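Local coordinates for protein CG14216 (Drosophila melanogaster, PDB 3P9Y) that dephosphorylates the C-terminal domain of RNA polymerase II as an Ssu72-family protein phosphatase and probably acts in RNA processing and termination, at residues N57-E60 with F61-Y65; V115-R118 with V119-V123; E25-N28 with F29-K33. The protein carries 2 engineered substitutions. All coordinates share one frame; numbering follows the deposited sequence.

Contact 1. Residues N57-E60 with F61-Y65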
ATOM      1  N   ASN A  57      14.372 -12.946   6.096  1.00 33.76           N
ATOM      2  CA  ASN A  57      15.339 -12.071   5.454  1.00 31.95           C
ATOM      3  C   ASN A  57      14.966 -10.617   5.722  1.00 32.50           C
ATOM      4  O   ASN A  57      13.963 -10.125   5.211  1.00 32.39           O
ATOM      5  CB  ASN A  57      15.383 -12.340   3.954  1.00 32.58           C
ATOM      6  CG  ASN A  57      15.674 -13.792   3.635  1.00 35.08           C
ATOM      7  OD1 ASN A  57      16.808 -14.255   3.765  1.00 35.32           O
ATOM      8  ND2 ASN A  57      14.648 -14.519   3.215  1.00 34.24           N
ATOM      9  N   VAL A  58      15.781  -9.934   6.521  1.00 31.36           N
ATOM     10  CA  VAL A  58      15.456  -8.592   6.991  1.00 30.50           C
ATOM     11  C   VAL A  58      16.424  -7.564   6.423  1.00 31.78           C
ATOM     12  O   VAL A  58      17.638  -7.767   6.433  1.00 32.47           O
ATOM     13  CB  VAL A  58      15.503  -8.525   8.534  1.00 32.66           C
ATOM     14  CG1 VAL A  58      15.112  -7.143   9.029  1.00 34.96           C
ATOM     15  CG2 VAL A  58      14.596  -9.587   9.139  1.00 32.83           C
ATOM     16  N   TYR A  59      15.879  -6.456   5.930  1.00 30.57           N
ATOM     17  CA  TYR A  59      16.682  -5.391   5.347  1.00 30.63           C
ATOM     18  C   TYR A  59      16.184  -4.050   5.849  1.00 31.68           C
ATOM     19  O   TYR A  59      15.084  -3.951   6.388  1.00 30.95           O
ATOM     20  CB  TYR A  59      16.586  -5.424   3.821  1.00 30.76           C
ATOM     21  CG  TYR A  59      16.800  -6.795   3.230  1.00 31.45           C
ATOM     22  CD1 TYR A  59      18.040  -7.176   2.741  1.00 31.75           C
ATOM     23  CD2 TYR A  59      15.759  -7.710   3.164  1.00 31.19           C
ATOM     24  CE1 TYR A  59      18.238  -8.430   2.203  1.00 31.88           C
ATOM     25  CE2 TYR A  59      15.945  -8.962   2.630  1.00 31.77           C
ATOM     26  CZ  TYR A  59      17.185  -9.319   2.149  1.00 32.86           C
ATOM     27  OH  TYR A  59      17.367 -10.573   1.618  1.00 33.20           O
ATOM     28  N   GLU A  60      16.996  -3.016   5.665  1.00 30.57           N
ATOM     29  CA  GLU A  60      16.607  -1.669   6.043  1.00 33.18           C
ATOM     30  C   GLU A  60      15.805  -1.061   4.906  1.00 31.31           C
ATOM     31  O   GLU A  60      16.002  -1.419   3.747  1.00 30.84           O
ATOM     32  CB  GLU A  60      17.847  -0.810   6.314  1.00 34.26           C
ATOM     33  CG  GLU A  60      18.701  -1.284   7.487  1.00 38.11           C
ATOM     34  CD  GLU A  60      18.027  -1.074   8.831  1.00 44.30           C
ATOM     35  OE1 GLU A  60      17.333  -0.047   9.004  1.00 42.81           O
ATOM     36  OE2 GLU A  60      18.198  -1.935   9.721  1.00 50.98           O
ATOM     37  N   PHE A  61      14.895  -0.150   5.228  1.00 29.20           N
ATOM     38  CA  PHE A  61      14.216   0.604   4.193  1.00 26.88           C
ATOM     39  C   PHE A  61      15.275   1.399   3.450  1.00 29.16           C
ATOM     40  O   PHE A  61      16.211   1.911   4.060  1.00 30.54           O
ATOM     41  CB  PHE A  61      13.152   1.520   4.793  1.00 26.19           C
ATOM     42  CG  PHE A  61      11.861   0.819   5.099  1.00 25.51           C
ATOM     43  CD1 PHE A  61      10.855   0.746   4.147  1.00 23.89           C
ATOM     44  CD2 PHE A  61      11.655   0.223   6.330  1.00 26.37           C
ATOM     45  CE1 PHE A  61       9.667   0.100   4.421  1.00 23.39           C
ATOM     46  CE2 PHE A  61      10.472  -0.427   6.613  1.00 26.44           C
ATOM     47  CZ  PHE A  61       9.473  -0.489   5.655  1.00 24.46           C
ATOM     48  N   GLY A  62      15.144   1.485   2.131  1.00 27.32           N
ATOM     49  CA  GLY A  62      16.154   2.134   1.318  1.00 28.05           C
ATOM     50  C   GLY A  62      17.015   1.140   0.559  1.00 27.63           C
ATOM     51  O   GLY A  62      17.645   1.500  -0.430  1.00 31.10           O
ATOM     52  N   THR A  63      17.055  -0.106   1.022  1.00 27.64           N
ATOM     53  CA  THR A  63      17.723  -1.171   0.282  1.00 28.61           C
ATOM     54  C   THR A  63      16.990  -1.380  -1.040  1.00 27.74           C
ATOM     55  O   THR A  63      15.800  -1.676  -1.048  1.00 28.00           O
ATOM     56  CB  THR A  63      17.713  -2.510   1.056  1.00 29.12           C
ATOM     57  OG1 THR A  63      18.231  -2.321   2.379  1.00 32.58           O
ATOM     58  CG2 THR A  63      18.554  -3.556   0.336  1.00 28.77           C
ATOM     59  N   LYS A  64      17.695  -1.218  -2.154  1.00 28.07           N
ATOM     60  CA  LYS A  64      17.095  -1.410  -3.470  1.00 28.51           C
ATOM     61  C   LYS A  64      16.480  -2.800  -3.598  1.00 28.27           C
ATOM     62  O   LYS A  64      17.044  -3.782  -3.116  1.00 29.02           O
ATOM     63  CB  LYS A  64      18.142  -1.223  -4.567  1.00 31.89           C
ATOM     64  CG  LYS A  64      18.708   0.180  -4.683  1.00 36.77           C
ATOM     65  CD  LYS A  64      19.707   0.246  -5.832  1.00 44.62           C
ATOM     66  CE  LYS A  64      20.499   1.538  -5.831  1.00 54.63           C
ATOM     67  NZ  LYS A  64      21.566   1.535  -6.868  1.00 59.69           N
ATOM     68  N   TYR A  65      15.322  -2.882  -4.248  1.00 27.38           N
ATOM     69  CA  TYR A  65      14.695  -4.170  -4.517  1.00 27.65           C
ATOM     70  C   TYR A  65      15.660  -5.051  -5.301  1.00 29.06           C
ATOM     71  O   TYR A  65      15.692  -6.263  -5.126  1.00 27.35           O
ATOM     72  CB  TYR A  65      13.406  -4.000  -5.326  1.00 25.56           C
ATOM     73  CG  TYR A  65      12.271  -3.328  -4.583  1.00 23.39           C
ATOM     74  CD1 TYR A  65      11.649  -3.952  -3.509  1.00 22.47           C
ATOM     75  CD2 TYR A  65      11.810  -2.077  -4.970  1.00 22.41           C
ATOM     76  CE1 TYR A  65      10.604  -3.341  -2.832  1.00 21.63           C
ATOM     77  CE2 TYR A  65      10.769  -1.459  -4.301  1.00 22.04           C
ATOM     78  CZ  TYR A  65      10.168  -2.097  -3.232  1.00 20.77           C
ATOM     79  OH  TYR A  65       9.129  -1.482  -2.567  1.00 21.57           O
TER
HETATM   80  O   HOH W   1      14.770   0.378   8.249  1.00 34.60           O
HETATM   81  O   HOH W   2      19.798  -3.909   5.040  1.00 37.02           O
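Glu60 and Thr63 close a type II beta turn just after strand 57-59, the Thr63 N-H reaching back to Glu60 O at 3.2 Å with an N-H...O angle of 161°. Gly62 takes the third position of the turn with a positive phi of 105°, backbone angles at which a side chain would press against the carbonyl oxygen of the residue before. The turn is then reinforced by a side chain. Thr63 OG1 also donates to Glu60 O, at 2.8 Å, so one carbonyl oxygen is gripped twice by the same residue. Both donors lie on one face of the carbonyl plane, the amide well above it and the hydroxyl less tilted. The Thr63 hydroxyl stands beside its own backbone N (chi1 -53°), a torsion that turns OG1 back to Glu60 O, and there it also rests 3.8 Å from Tyr59 CB. Beyond CB the Tyr59 side chain leads off, and its hydroxyl bonds to Asp71. Two waters extend the network: one molecule takes the Glu60 N-H at 3.0 Å and makes a weak bond to Thr63 OG1. A second donates to Glu60 OE1 at 2.7 Å and accepts from Phe61 N at 3.1 Å, lying in the plane of the Phe61 ring at its edge. The Glu60 chain bends at chi2, which curls its carboxylate back to this water, while OE2 has a long, weak ion pair with Arg45. In the fold, the turn leads from the two-stranded antiparallel hairpin of 46-48 and 57-59 to helix 65-82, for which Lys64 is the N-cap; Phe61 leans on Val46 of the partner strand, and Tyr59 packs against Ile68 and Leu72 of that helix.

Contact 2. Residues V115-R118 with V119-V123. With IMD (imidazole), chain I.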
ATOM      1  N   VAL A 115      -3.685  -1.644   4.698  1.00 14.73           N
ATOM      2  CA  VAL A 115      -4.112  -3.000   4.360  1.00 15.90           C
ATOM      3  C   VAL A 115      -4.291  -3.899   5.586  1.00 17.35           C
ATOM      4  O   VAL A 115      -4.543  -5.096   5.455  1.00 17.50           O
ATOM      5  CB  VAL A 115      -3.136  -3.652   3.356  1.00 15.17           C
ATOM      6  CG1 VAL A 115      -3.092  -2.838   2.077  1.00 15.35           C
ATOM      7  CG2 VAL A 115      -1.743  -3.777   3.952  1.00 16.02           C
ATOM      8  N   GLU A 116      -4.172  -3.321   6.774  1.00 16.58           N
ATOM      9  CA  GLU A 116      -4.519  -4.020   8.009  1.00 19.25           C
ATOM     10  C   GLU A 116      -4.500  -3.036   9.171  1.00 17.45           C
ATOM     11  O   GLU A 116      -3.826  -2.014   9.109  1.00 16.55           O
ATOM     12  CB  GLU A 116      -3.580  -5.204   8.282  1.00 19.97           C
ATOM     13  CG  GLU A 116      -2.126  -4.842   8.525  1.00 20.45           C
ATOM     14  CD  GLU A 116      -1.309  -6.052   8.987  1.00 25.39           C
ATOM     15  OE1 GLU A 116      -0.398  -6.487   8.253  1.00 24.85           O
ATOM     16  OE2 GLU A 116      -1.594  -6.582  10.080  1.00 29.83           O
ATOM     17  N   GLU A 117      -5.245  -3.342  10.227  1.00 18.78           N
ATOM     18  CA  GLU A 117      -5.480  -2.361  11.278  1.00 19.52           C
ATOM     19  C   GLU A 117      -4.197  -1.939  11.981  1.00 19.56           C
ATOM     20  O   GLU A 117      -4.086  -0.804  12.428  1.00 19.95           O
ATOM     21  CB  GLU A 117      -6.494  -2.867  12.306  1.00 22.08           C
ATOM     22  CG  GLU A 117      -6.879  -1.791  13.311  1.00 21.67           C
ATOM     23  CD  GLU A 117      -8.045  -2.184  14.177  1.00 25.13           C
ATOM     24  OE1 GLU A 117      -8.707  -3.185  13.853  1.00 24.80           O
ATOM     25  OE2 GLU A 117      -8.305  -1.489  15.184  1.00 29.40           O
ATOM     26  N   ARG A 118      -3.227  -2.837  12.081  1.00 19.93           N
ATOM     27  CA  ARG A 118      -1.963  -2.479  12.710  1.00 22.42           C
ATOM     28  C   ARG A 118      -1.277  -1.374  11.922  1.00 20.61           C
ATOM     29  O   ARG A 118      -0.710  -0.449  12.502  1.00 20.12           O
ATOM     30  CB  ARG A 118      -1.048  -3.696  12.840  1.00 27.58           C
ATOM     31  CG  ARG A 118      -1.325  -4.517  14.087  1.00 35.57           C
ATOM     32  CD  ARG A 118      -0.537  -5.815  14.099  1.00 43.78           C
ATOM     33  NE  ARG A 118      -0.653  -6.515  15.376  1.00 48.31           N
ATOM     34  CZ  ARG A 118       0.232  -6.429  16.368  1.00 53.05           C
ATOM     35  NH1 ARG A 118       1.315  -5.671  16.243  1.00 51.14           N
ATOM     36  NH2 ARG A 118       0.035  -7.108  17.491  1.00 55.52           N
ATOM     37  N   VAL A 119      -1.342  -1.462  10.597  1.00 18.67           N
ATOM     38  CA  VAL A 119      -0.744  -0.442   9.743  1.00 18.13           C
ATOM     39  C   VAL A 119      -1.574   0.836   9.808  1.00 17.84           C
ATOM     40  O   VAL A 119      -1.036   1.931   9.904  1.00 17.47           O
ATOM     41  CB  VAL A 119      -0.628  -0.933   8.287  1.00 18.44           C
ATOM     42  CG1 VAL A 119      -0.196   0.203   7.356  1.00 15.92           C
ATOM     43  CG2 VAL A 119       0.348  -2.102   8.210  1.00 18.66           C
ATOM     44  N   TYR A 120      -2.889   0.675   9.753  1.00 17.49           N
ATOM     45  CA  TYR A 120      -3.824   1.772   9.935  1.00 18.29           C
ATOM     46  C   TYR A 120      -3.461   2.599  11.175  1.00 19.01           C
ATOM     47  O   TYR A 120      -3.356   3.816  11.101  1.00 17.84           O
ATOM     48  CB  TYR A 120      -5.229   1.203  10.087  1.00 17.12           C
ATOM     49  CG  TYR A 120      -6.328   2.216  10.310  1.00 17.07           C
ATOM     50  CD1 TYR A 120      -6.786   3.016   9.274  1.00 16.60           C
ATOM     51  CD2 TYR A 120      -6.949   2.329  11.547  1.00 17.78           C
ATOM     52  CE1 TYR A 120      -7.814   3.924   9.473  1.00 16.77           C
ATOM     53  CE2 TYR A 120      -7.971   3.230  11.755  1.00 16.78           C
ATOM     54  CZ  TYR A 120      -8.401   4.024  10.719  1.00 16.27           C
ATOM     55  OH  TYR A 120      -9.423   4.917  10.931  1.00 16.43           O
ATOM     56  N   ASP A 121      -3.266   1.921  12.302  1.00 19.11           N
ATOM     57  CA  ASP A 121      -2.970   2.590  13.564  1.00 21.71           C
ATOM     58  C   ASP A 121      -1.646   3.337  13.529  1.00 21.75           C
ATOM     59  O   ASP A 121      -1.546   4.441  14.051  1.00 22.63           O
ATOM     60  CB  ASP A 121      -2.947   1.578  14.708  1.00 22.94           C
ATOM     61  CG  ASP A 121      -4.331   1.115  15.096  1.00 22.95           C
ATOM     62  OD1 ASP A 121      -5.307   1.819  14.771  1.00 23.21           O
ATOM     63  OD2 ASP A 121      -4.445   0.048  15.720  1.00 23.00           O
ATOM     64  N   LEU A 122      -0.630   2.734  12.927  1.00 20.65           N
ATOM     65  CA  LEU A 122       0.678   3.371  12.843  1.00 21.75           C
ATOM     66  C   LEU A 122       0.596   4.621  11.972  1.00 21.86           C
ATOM     67  O   LEU A 122       1.194   5.652  12.286  1.00 21.76           O
ATOM     68  CB  LEU A 122       1.718   2.393  12.288  1.00 21.62           C
ATOM     69  CG  LEU A 122       2.109   1.269  13.254  1.00 22.52           C
ATOM     70  CD1 LEU A 122       2.917   0.193  12.552  1.00 22.93           C
ATOM     71  CD2 LEU A 122       2.888   1.832  14.445  1.00 24.53           C
ATOM     72  N   VAL A 123      -0.156   4.526  10.882  1.00 20.07           N
ATOM     73  CA  VAL A 123      -0.345   5.651   9.984  1.00 19.03           C
ATOM     74  C   VAL A 123      -1.064   6.783  10.711  1.00 21.54           C
ATOM     75  O   VAL A 123      -0.649   7.934  10.637  1.00 21.25           O
ATOM     76  CB  VAL A 123      -1.153   5.238   8.731  1.00 19.56           C
ATOM     77  CG1 VAL A 123      -1.671   6.461   7.997  1.00 17.27           C
ATOM     78  CG2 VAL A 123      -0.302   4.361   7.805  1.00 17.66           C
TER
HETATM   79  N1  IMD I 196      -5.433   4.574  16.124  1.00 29.97           N
HETATM   80  C2  IMD I 196      -4.250   5.214  15.999  1.00 27.99           C
HETATM   81  N3  IMD I 196      -4.371   6.451  16.530  1.00 31.82           N
HETATM   82  C4  IMD I 196      -5.632   6.593  16.993  1.00 32.21           C
HETATM   83  C5  IMD I 196      -6.303   5.407  16.739  1.00 31.73           C
HETATM   84  O   HOH W   3      -7.911   1.241  15.176  1.00 24.12           O
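The first turn of helix 117-128, the helix of a beta-alpha-beta unit, starts at the N-cap residue Glu116, whose carbonyl oxygen accepts the nearly straight bond of Tyr120 N (2.9 Å, 174°) in its own plane, with a weaker one from Val119 N. Asp121 N and Leu122 N continue the pattern to Glu117 O and Arg118 O. Glu116 holds CG between its backbone N and carbonyl carbon (chi1 64°), which sets that methylene 3.7 Å from Val119 CG2; the two side chains cross at about a right angle, and the carboxylate goes on to a salt bridge with Arg22. Glu117 and Asp121, themselves one turn apart, meet obliquely. Their carboxylate planes are turned 76° apart and Glu117 OE2 stays 4.2 Å from Asp121 OD2, a like-charge approach bridged by a water that donates to Glu117 OE2 at 2.8 Å and to Asp121 OD1 at 2.7 Å, which probably eases the repulsion. An imidazole, probably from the crystallisation liquor, donates through N1 to the same Asp121 OD1 at 3.1 Å. The helix N terminus would probably help to stabilise this cluster of negative charge. The acidic pair faces outward, whereas Val119 and Val123 lie inward against strands 111-114 and 11-16, and Tyr120 runs over Val140 and Asn142 of strand 137-142 to bond through its hydroxyl with Ser194 of strand 192-197.

Contact 3. Residues E25-N28 with F29-K33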
ATOM      1  N   GLU A  25       1.344  -4.524  -5.009  1.00 15.66           N
ATOM      2  CA  GLU A  25       0.321  -5.066  -5.885  1.00 16.35           C
ATOM      3  C   GLU A  25      -0.721  -3.978  -6.151  1.00 16.85           C
ATOM      4  O   GLU A  25      -1.130  -3.757  -7.296  1.00 15.75           O
ATOM      5  CB  GLU A  25      -0.329  -6.277  -5.225  1.00 17.01           C
ATOM      6  CG  GLU A  25      -1.120  -7.151  -6.164  1.00 20.45           C
ATOM      7  CD  GLU A  25      -0.234  -7.915  -7.126  1.00 21.40           C
ATOM      8  OE1 GLU A  25      -0.341  -7.662  -8.338  1.00 23.47           O
ATOM      9  OE2 GLU A  25       0.579  -8.753  -6.673  1.00 22.61           O
ATOM     10  N   ALA A  26      -1.135  -3.288  -5.088  1.00 14.63           N
ATOM     11  CA  ALA A  26      -2.089  -2.190  -5.215  1.00 15.05           C
ATOM     12  C   ALA A  26      -1.475  -1.023  -5.987  1.00 14.89           C
ATOM     13  O   ALA A  26      -2.156  -0.365  -6.773  1.00 15.12           O
ATOM     14  CB  ALA A  26      -2.555  -1.721  -3.839  1.00 13.53           C
ATOM     15  N   HIS A  27      -0.194  -0.760  -5.750  1.00 14.48           N
ATOM     16  CA  HIS A  27       0.496   0.325  -6.432  1.00 15.56           C
ATOM     17  C   HIS A  27       0.389   0.089  -7.928  1.00 16.27           C
ATOM     18  O   HIS A  27      -0.017   0.970  -8.683  1.00 16.07           O
ATOM     19  CB  HIS A  27       1.974   0.376  -6.027  1.00 15.74           C
ATOM     20  CG  HIS A  27       2.705   1.588  -6.533  1.00 17.46           C
ATOM     21  ND1 HIS A  27       3.640   2.262  -5.775  1.00 18.66           N
ATOM     22  CD2 HIS A  27       2.638   2.245  -7.716  1.00 17.11           C
ATOM     23  CE1 HIS A  27       4.115   3.283  -6.467  1.00 18.16           C
ATOM     24  NE2 HIS A  27       3.525   3.294  -7.648  1.00 18.20           N
ATOM     25  N   ASN A  28       0.747  -1.120  -8.346  1.00 17.29           N
ATOM     26  CA  ASN A  28       0.807  -1.464  -9.757  1.00 18.16           C
ATOM     27  C   ASN A  28      -0.555  -1.342 -10.428  1.00 19.12           C
ATOM     28  O   ASN A  28      -0.681  -0.754 -11.502  1.00 18.34           O
ATOM     29  CB  ASN A  28       1.344  -2.882  -9.926  1.00 20.08           C
ATOM     30  CG  ASN A  28       1.425  -3.298 -11.375  1.00 24.34           C
ATOM     31  OD1 ASN A  28       2.396  -3.003 -12.067  1.00 26.44           O
ATOM     32  ND2 ASN A  28       0.393  -3.976 -11.845  1.00 26.32           N
ATOM     33  N   PHE A  29      -1.576  -1.884  -9.777  1.00 17.50           N
ATOM     34  CA  PHE A  29      -2.919  -1.882 -10.337  1.00 18.35           C
ATOM     35  C   PHE A  29      -3.448  -0.453 -10.439  1.00 17.57           C
ATOM     36  O   PHE A  29      -3.906  -0.030 -11.497  1.00 18.28           O
ATOM     37  CB  PHE A  29      -3.845  -2.742  -9.470  1.00 17.56           C
ATOM     38  CG  PHE A  29      -5.061  -3.242 -10.190  1.00 18.01           C
ATOM     39  CD1 PHE A  29      -5.064  -4.496 -10.785  1.00 20.71           C
ATOM     40  CD2 PHE A  29      -6.202  -2.467 -10.271  1.00 17.51           C
ATOM     41  CE1 PHE A  29      -6.190  -4.962 -11.449  1.00 23.15           C
ATOM     42  CE2 PHE A  29      -7.330  -2.927 -10.934  1.00 18.95           C
ATOM     43  CZ  PHE A  29      -7.325  -4.176 -11.519  1.00 20.23           C
ATOM     44  N   LEU A  30      -3.376   0.290  -9.338  1.00 16.43           N
ATOM     45  CA  LEU A  30      -3.838   1.675  -9.311  1.00 16.84           C
ATOM     46  C   LEU A  30      -3.169   2.516 -10.397  1.00 18.55           C
ATOM     47  O   LEU A  30      -3.832   3.302 -11.068  1.00 18.17           O
ATOM     48  CB  LEU A  30      -3.580   2.307  -7.939  1.00 16.49           C
ATOM     49  CG  LEU A  30      -4.563   1.914  -6.832  1.00 15.69           C
ATOM     50  CD1 LEU A  30      -3.993   2.263  -5.457  1.00 14.64           C
ATOM     51  CD2 LEU A  30      -5.924   2.576  -7.042  1.00 13.92           C
ATOM     52  N   ALA A  31      -1.858   2.351 -10.565  1.00 17.45           N
ATOM     53  CA  ALA A  31      -1.112   3.124 -11.553  1.00 19.25           C
ATOM     54  C   ALA A  31      -1.567   2.786 -12.973  1.00 20.63           C
ATOM     55  O   ALA A  31      -1.686   3.668 -13.819  1.00 21.64           O
ATOM     56  CB  ALA A  31       0.380   2.873 -11.405  1.00 18.76           C
ATOM     57  N   LYS A  32      -1.816   1.506 -13.228  1.00 20.47           N
ATOM     58  CA  LYS A  32      -2.293   1.064 -14.535  1.00 22.51           C
ATOM     59  C   LYS A  32      -3.695   1.588 -14.836  1.00 22.86           C
ATOM     60  O   LYS A  32      -4.057   1.762 -15.999  1.00 24.79           O
ATOM     61  CB  LYS A  32      -2.278  -0.461 -14.624  1.00 22.93           C
ATOM     62  CG  LYS A  32      -0.896  -1.049 -14.830  1.00 25.87           C
ATOM     63  CD  LYS A  32      -0.943  -2.568 -14.885  1.00 30.02           C
ATOM     64  CE  LYS A  32       0.418  -3.145 -15.246  1.00 38.78           C
ATOM     65  NZ  LYS A  32       0.379  -4.632 -15.397  1.00 47.55           N
ATOM     66  N   LYS A  33      -4.480   1.845 -13.795  1.00 20.84           N
ATOM     67  CA  LYS A  33      -5.810   2.429 -13.975  1.00 22.52           C
ATOM     68  C   LYS A  33      -5.769   3.960 -13.965  1.00 22.17           C
ATOM     69  O   LYS A  33      -6.807   4.611 -13.927  1.00 23.89           O
ATOM     70  CB  LYS A  33      -6.792   1.921 -12.915  1.00 21.66           C
ATOM     71  CG  LYS A  33      -7.008   0.412 -12.934  1.00 22.89           C
ATOM     72  CD  LYS A  33      -7.409  -0.086 -14.314  1.00 25.32           C
ATOM     73  CE  LYS A  33      -7.686  -1.584 -14.312  1.00 29.06           C
ATOM     74  NZ  LYS A  33      -7.895  -2.120 -15.693  1.00 31.66           N
TER
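Asn28 and Lys32, one helical turn apart, lie across each other at a slant, the end of the lysine passing alongside the amide: Lys32 CE is 3.5 Å from Asn28 ND2 and 3.7 Å from Asn28 OD1. Because the lysine is fully extended beyond CG, its CD, CE and NZ all run alongside ND2; NZ and ND2 are both donors, and their approach is not a bond. With its CG trans to the backbone N (chi1 180°), the asparagine presents that amide to it. The neighbouring pair, His27 and Ala31, is looser: Ala31 CB sits near the plane of the His27 ring, at its edge, 4.4 Å from His27 CD2, while His27 ND1 is bonded to Ser39. Leu30 turns inward over the backbone of the preceding turn, its CG 3.3 Å from Ala26 O and CD1 following the same carbonyl. Of the Phe29 side chain it is CB that meets the preceding turn, 3.6 Å from Glu25 O; its ring goes on to meet Phe157 of helix 149-167 with the planes at about 50°. Beneath all these lie four regular i to i+4 bonds, from Phe29, Ala31 and Lys32 as well as from Leu30 N to Ala26 O at 2.9 Å. Ala26 and Leu30 pack on Val14, and Leu30 and Ala31 on Val37, leaving the amide and lysine on the outer side: an amphipathic helix joining parallel strands 11-16 and 36-41 in a beta-alpha-beta crossover.

Of the three contacts, two lie at the surface and the third is partly buried. Contact 1, about 17 Å from the chain centre, lies in the hairpin-to-helix connection, where a hydroxyl and waters supplement a single turn bond, while repeated i to i+4 bonds underlie contacts 2 and 3. Contacts 2 and 3 each belong to the helix of a beta-alpha-beta unit and share strand 11-16 as a neighbour, yet they lie on opposite sides of the chain's centre, their own centres 20 Å apart. Contact 2 is a charged helix start; contact 3 has apolar residues carrying its inner face. None touches another, the nearest atoms of contacts 2 and 3 being about 6 Å apart.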